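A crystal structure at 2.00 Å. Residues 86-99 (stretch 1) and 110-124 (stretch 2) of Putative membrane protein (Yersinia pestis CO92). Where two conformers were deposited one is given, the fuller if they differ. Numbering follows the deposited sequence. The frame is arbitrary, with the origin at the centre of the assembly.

Stretch 1 (86-99) SPILAAEHTDAALF
Stretch 2 110-124: ELAQFRRHYNLHFNP

Loop 86-90 leads into helix 91-99, which packs against helix 110-122 of the same chain, nearly antiparallel (150° between N-to-C directions, axes 10.4 Å apart at closest); CA atoms pair L89 with R115 (6.4 Å) and T94 with L111 (7.0 Å). Polar contacts: P87 O, L89 N and L89 O, which have no hydrogen bond within their own stretch, are taken up by side chains of the second. N119 (m, chi2 -42°) grips extended L89 (phi/psi -101/124) with both ends of its amide: L89 N donates to N119 OD1 (3.1 Å), and N119 ND2 to L89 O (2.8 Å). Long R115 (t, t, chi3 109°, chi4 75°) reaches L89 O through NH2 (2.7 Å); its CA-to-CB bond points toward the first stretch, and its guanidinium lays one face over the A90-A91 peptide, with A90 C 3.3 Å from R115 NE. Y118 (t, chi2 71°) donates its OH to P87 O (2.7 Å), which takes a weak bond from N123 ND2 (3.3 Å), just past the helix. Apolar contacts: buried L89 (t, p) sets CB 3.8 Å from Y118 CE2 and CD2 4.2 Å from F114 CE2. Farther along, buried, apolar L111 (t, p) fills the space between helices, its CD2 3.8 Å from L98 CD2, its CD1 3.7 Å from T94 CG2. The contact buries 589 Å², both sides summed.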

# COMPACT_ATOMS: atom_id res chain seq x y z
N SER A 86 -6.45 -9.31 -2.91
CA SER A 86 -5.46 -10.37 -3.08
C SER A 86 -4.19 -10.03 -2.31
O SER A 86 -3.68 -8.91 -2.43
CB SER A 86 -5.13 -10.58 -4.55
OG SER A 86 -4.00 -11.44 -4.66
N PRO A 87 -3.65 -10.95 -1.51
CA PRO A 87 -2.37 -10.68 -0.84
C PRO A 87 -1.17 -10.81 -1.76
O PRO A 87 -0.04 -10.61 -1.30
CB PRO A 87 -2.34 -11.75 0.26
CG PRO A 87 -3.08 -12.90 -0.35
CD PRO A 87 -4.15 -12.31 -1.24
N ILE A 88 -1.36 -11.14 -3.04
CA ILE A 88 -0.23 -11.22 -3.95
C ILE A 88 0.25 -9.82 -4.29
O ILE A 88 -0.54 -8.94 -4.65
CB ILE A 88 -0.61 -12.00 -5.22
CG1 ILE A 88 -0.96 -13.45 -4.87
CG2 ILE A 88 0.53 -11.98 -6.23
CD1 ILE A 88 -1.35 -14.27 -6.08
N LEU A 89 1.54 -9.59 -4.13
CA LEU A 89 2.14 -8.28 -4.38
C LEU A 89 2.82 -8.32 -5.75
O LEU A 89 3.65 -9.20 -6.01
CB LEU A 89 3.13 -7.91 -3.28
CG LEU A 89 3.73 -6.51 -3.35
CD1 LEU A 89 2.68 -5.47 -3.02
CD2 LEU A 89 4.95 -6.37 -2.45
N ALA A 90 2.44 -7.40 -6.62
CA ALA A 90 2.87 -7.43 -8.02
C ALA A 90 3.82 -6.28 -8.31
O ALA A 90 3.92 -5.32 -7.54
CB ALA A 90 1.66 -7.37 -8.96
N ALA A 91 4.52 -6.39 -9.44
CA ALA A 91 5.56 -5.43 -9.80
C ALA A 91 5.02 -4.02 -9.95
O ALA A 91 5.74 -3.05 -9.71
CB ALA A 91 6.24 -5.85 -11.11
N GLU A 92 3.76 -3.89 -10.36
CA GLU A 92 3.24 -2.54 -10.53
C GLU A 92 3.03 -1.86 -9.18
O GLU A 92 3.06 -0.63 -9.11
CB GLU A 92 1.94 -2.59 -11.32
CG GLU A 92 0.98 -3.64 -10.85
CD GLU A 92 -0.45 -3.20 -11.04
OE1 GLU A 92 -1.37 -3.98 -10.69
OE2 GLU A 92 -0.66 -2.07 -11.53
N HIS A 93 2.84 -2.64 -8.11
CA HIS A 93 2.68 -2.05 -6.78
C HIS A 93 3.99 -1.44 -6.29
O HIS A 93 4.01 -0.31 -5.79
CB HIS A 93 2.19 -3.11 -5.79
CG HIS A 93 0.91 -3.77 -6.20
ND1 HIS A 93 0.69 -5.13 -6.05
CD2 HIS A 93 -0.21 -3.27 -6.76
CE1 HIS A 93 -0.51 -5.43 -6.50
NE2 HIS A 93 -1.08 -4.31 -6.94
N THR A 94 5.10 -2.16 -6.47
CA THR A 94 6.38 -1.65 -5.99
C THR A 94 6.91 -0.55 -6.90
O THR A 94 7.59 0.37 -6.43
CB THR A 94 7.39 -2.80 -5.86
OG1 THR A 94 7.32 -3.63 -7.02
CG2 THR A 94 7.09 -3.64 -4.60
N ASP A 95 6.60 -0.61 -8.19
CA ASP A 95 7.00 0.49 -9.06
C ASP A 95 6.28 1.78 -8.67
O ASP A 95 6.90 2.85 -8.65
CB ASP A 95 6.72 0.12 -10.52
CG ASP A 95 7.76 -0.85 -11.10
OD1 ASP A 95 8.88 -0.96 -10.56
OD2 ASP A 95 7.45 -1.50 -12.11
N ALA A 96 4.98 1.68 -8.35
CA ALA A 96 4.24 2.83 -7.85
C ALA A 96 4.83 3.35 -6.54
O ALA A 96 4.84 4.55 -6.28
CB ALA A 96 2.77 2.46 -7.64
N ALA A 97 5.29 2.44 -5.69
CA ALA A 97 5.98 2.86 -4.48
C ALA A 97 7.22 3.67 -4.81
O ALA A 97 7.51 4.67 -4.13
CB ALA A 97 6.35 1.63 -3.64
N LEU A 98 7.98 3.26 -5.83
CA LEU A 98 9.23 3.94 -6.15
C LEU A 98 9.00 5.37 -6.61
O LEU A 98 9.91 6.21 -6.51
CB LEU A 98 10.00 3.17 -7.22
CG LEU A 98 10.69 1.92 -6.67
CD1 LEU A 98 11.46 1.18 -7.74
CD2 LEU A 98 11.59 2.30 -5.51
N PHE A 99 7.82 5.68 -7.14
CA PHE A 99 7.56 7.08 -7.42
C PHE A 99 7.08 7.82 -6.18
O PHE A 99 7.66 8.85 -5.80
CB PHE A 99 6.52 7.25 -8.51
CG PHE A 99 5.99 8.66 -8.56
CD1 PHE A 99 6.81 9.69 -9.00
CD2 PHE A 99 4.74 8.97 -8.09
CE1 PHE A 99 6.36 11.00 -9.05
CE2 PHE A 99 4.28 10.28 -8.13
CZ PHE A 99 5.10 11.30 -8.60
N GLU A 110 16.47 -3.85 -3.22
CA GLU A 110 15.94 -4.38 -1.96
C GLU A 110 14.41 -4.45 -1.99
O GLU A 110 13.82 -5.39 -1.43
CB GLU A 110 16.42 -3.53 -0.79
CG GLU A 110 17.82 -3.90 -0.32
CD GLU A 110 17.95 -5.37 0.12
OE1 GLU A 110 17.21 -5.80 1.04
OE2 GLU A 110 18.79 -6.09 -0.45
N LEU A 111 13.76 -3.49 -2.63
CA LEU A 111 12.30 -3.53 -2.72
C LEU A 111 11.83 -4.68 -3.58
O LEU A 111 10.82 -5.32 -3.28
CB LEU A 111 11.77 -2.21 -3.27
CG LEU A 111 10.26 -2.07 -3.44
CD1 LEU A 111 9.50 -2.35 -2.15
CD2 LEU A 111 9.93 -0.68 -3.95
N ALA A 112 12.54 -4.95 -4.69
CA ALA A 112 12.23 -6.09 -5.53
C ALA A 112 12.46 -7.41 -4.79
O ALA A 112 11.66 -8.35 -4.93
CB ALA A 112 13.07 -6.06 -6.81
N GLN A 113 13.56 -7.51 -4.04
CA GLN A 113 13.79 -8.73 -3.27
C GLN A 113 12.77 -8.86 -2.13
O GLN A 113 12.40 -9.98 -1.77
CB GLN A 113 15.21 -8.78 -2.70
CG GLN A 113 16.33 -8.85 -3.77
CD GLN A 113 16.40 -10.21 -4.42
OE1 GLN A 113 15.60 -11.09 -4.13
NE2 GLN A 113 17.38 -10.40 -5.30
N PHE A 114 12.31 -7.74 -1.57
CA PHE A 114 11.25 -7.83 -0.57
C PHE A 114 9.99 -8.45 -1.16
O PHE A 114 9.39 -9.36 -0.57
CB PHE A 114 10.96 -6.45 0.02
CG PHE A 114 9.69 -6.40 0.84
CD1 PHE A 114 9.69 -6.81 2.18
CD2 PHE A 114 8.50 -5.98 0.27
CE1 PHE A 114 8.50 -6.79 2.94
CE2 PHE A 114 7.31 -5.96 1.03
CZ PHE A 114 7.32 -6.36 2.36
N ARG A 115 9.59 -7.99 -2.35
CA ARG A 115 8.39 -8.53 -2.98
C ARG A 115 8.57 -10.01 -3.31
O ARG A 115 7.66 -10.82 -3.09
CB ARG A 115 8.05 -7.75 -4.25
CG ARG A 115 7.03 -8.46 -5.16
CD ARG A 115 6.28 -7.49 -6.08
NE ARG A 115 6.67 -7.61 -7.49
CZ ARG A 115 6.31 -8.61 -8.30
NH1 ARG A 115 6.72 -8.62 -9.56
NH2 ARG A 115 5.55 -9.60 -7.85
N ARG A 116 9.74 -10.38 -3.84
CA ARG A 116 9.96 -11.78 -4.20
C ARG A 116 9.93 -12.67 -2.96
O ARG A 116 9.28 -13.73 -2.97
CB ARG A 116 11.29 -11.93 -4.94
CG ARG A 116 11.45 -13.32 -5.63
CD ARG A 116 12.78 -13.39 -6.36
NE ARG A 116 13.87 -13.36 -5.40
CZ ARG A 116 14.30 -14.42 -4.73
NH1 ARG A 116 13.74 -15.62 -4.92
NH2 ARG A 116 15.29 -14.29 -3.86
N HIS A 117 10.62 -12.27 -1.90
CA HIS A 117 10.62 -13.08 -0.69
C HIS A 117 9.26 -13.07 -0.01
O HIS A 117 8.85 -14.08 0.58
CB HIS A 117 11.71 -12.61 0.27
CG HIS A 117 13.09 -13.03 -0.14
ND1 HIS A 117 13.94 -12.22 -0.86
CD2 HIS A 117 13.77 -14.19 0.06
CE1 HIS A 117 15.08 -12.85 -1.08
NE2 HIS A 117 15.00 -14.05 -0.53
N TYR A 118 8.53 -11.95 -0.10
CA TYR A 118 7.21 -11.88 0.52
C TYR A 118 6.25 -12.87 -0.13
O TYR A 118 5.56 -13.63 0.56
CB TYR A 118 6.65 -10.45 0.42
CG TYR A 118 5.16 -10.42 0.62
CD1 TYR A 118 4.61 -10.66 1.89
CD2 TYR A 118 4.29 -10.19 -0.45
CE1 TYR A 118 3.23 -10.68 2.08
CE2 TYR A 118 2.92 -10.19 -0.26
CZ TYR A 118 2.40 -10.43 1.00
OH TYR A 118 1.04 -10.44 1.19
N ASN A 119 6.20 -12.89 -1.46
CA ASN A 119 5.29 -13.81 -2.14
C ASN A 119 5.69 -15.25 -1.89
O ASN A 119 4.84 -16.11 -1.63
CB ASN A 119 5.24 -13.49 -3.63
CG ASN A 119 4.45 -12.23 -3.93
OD1 ASN A 119 3.39 -11.99 -3.35
ND2 ASN A 119 4.99 -11.39 -4.83
N LEU A 120 6.99 -15.53 -1.93
CA LEU A 120 7.49 -16.88 -1.69
C LEU A 120 7.16 -17.36 -0.28
O LEU A 120 6.72 -18.50 -0.09
CB LEU A 120 8.99 -16.91 -1.95
CG LEU A 120 9.70 -18.23 -1.63
CD1 LEU A 120 9.18 -19.30 -2.58
CD2 LEU A 120 11.21 -18.06 -1.75
N HIS A 121 7.39 -16.51 0.72
CA HIS A 121 7.26 -16.91 2.12
C HIS A 121 5.80 -17.02 2.55
O HIS A 121 5.44 -17.94 3.30
CB HIS A 121 7.99 -15.90 3.02
CG HIS A 121 8.06 -16.28 4.47
ND1 HIS A 121 9.05 -17.08 4.99
CD2 HIS A 121 7.26 -15.96 5.52
CE1 HIS A 121 8.86 -17.24 6.29
NE2 HIS A 121 7.79 -16.56 6.64
N PHE A 122 4.94 -16.11 2.07
CA PHE A 122 3.59 -16.00 2.62
C PHE A 122 2.48 -16.47 1.70
O PHE A 122 1.39 -16.73 2.20
CB PHE A 122 3.28 -14.54 2.98
CG PHE A 122 3.98 -14.06 4.21
CD1 PHE A 122 3.39 -14.24 5.46
CD2 PHE A 122 5.20 -13.41 4.12
CE1 PHE A 122 4.02 -13.78 6.60
CE2 PHE A 122 5.84 -12.95 5.25
CZ PHE A 122 5.24 -13.13 6.49
N ASN A 123 2.69 -16.54 0.40
CA ASN A 123 1.52 -16.88 -0.41
C ASN A 123 1.68 -18.30 -0.93
O ASN A 123 2.51 -18.54 -1.81
CB ASN A 123 1.34 -15.88 -1.56
CG ASN A 123 0.96 -14.49 -1.05
OD1 ASN A 123 0.07 -14.36 -0.22
ND2 ASN A 123 1.66 -13.48 -1.51
N PRO A 124 0.93 -19.27 -0.39
CA PRO A 124 1.25 -20.68 -0.63
C PRO A 124 1.12 -21.05 -2.10
O PRO A 124 0.25 -20.55 -2.81
CB PRO A 124 0.23 -21.43 0.25
CG PRO A 124 -0.86 -20.43 0.53
CD PRO A 124 -0.22 -19.09 0.52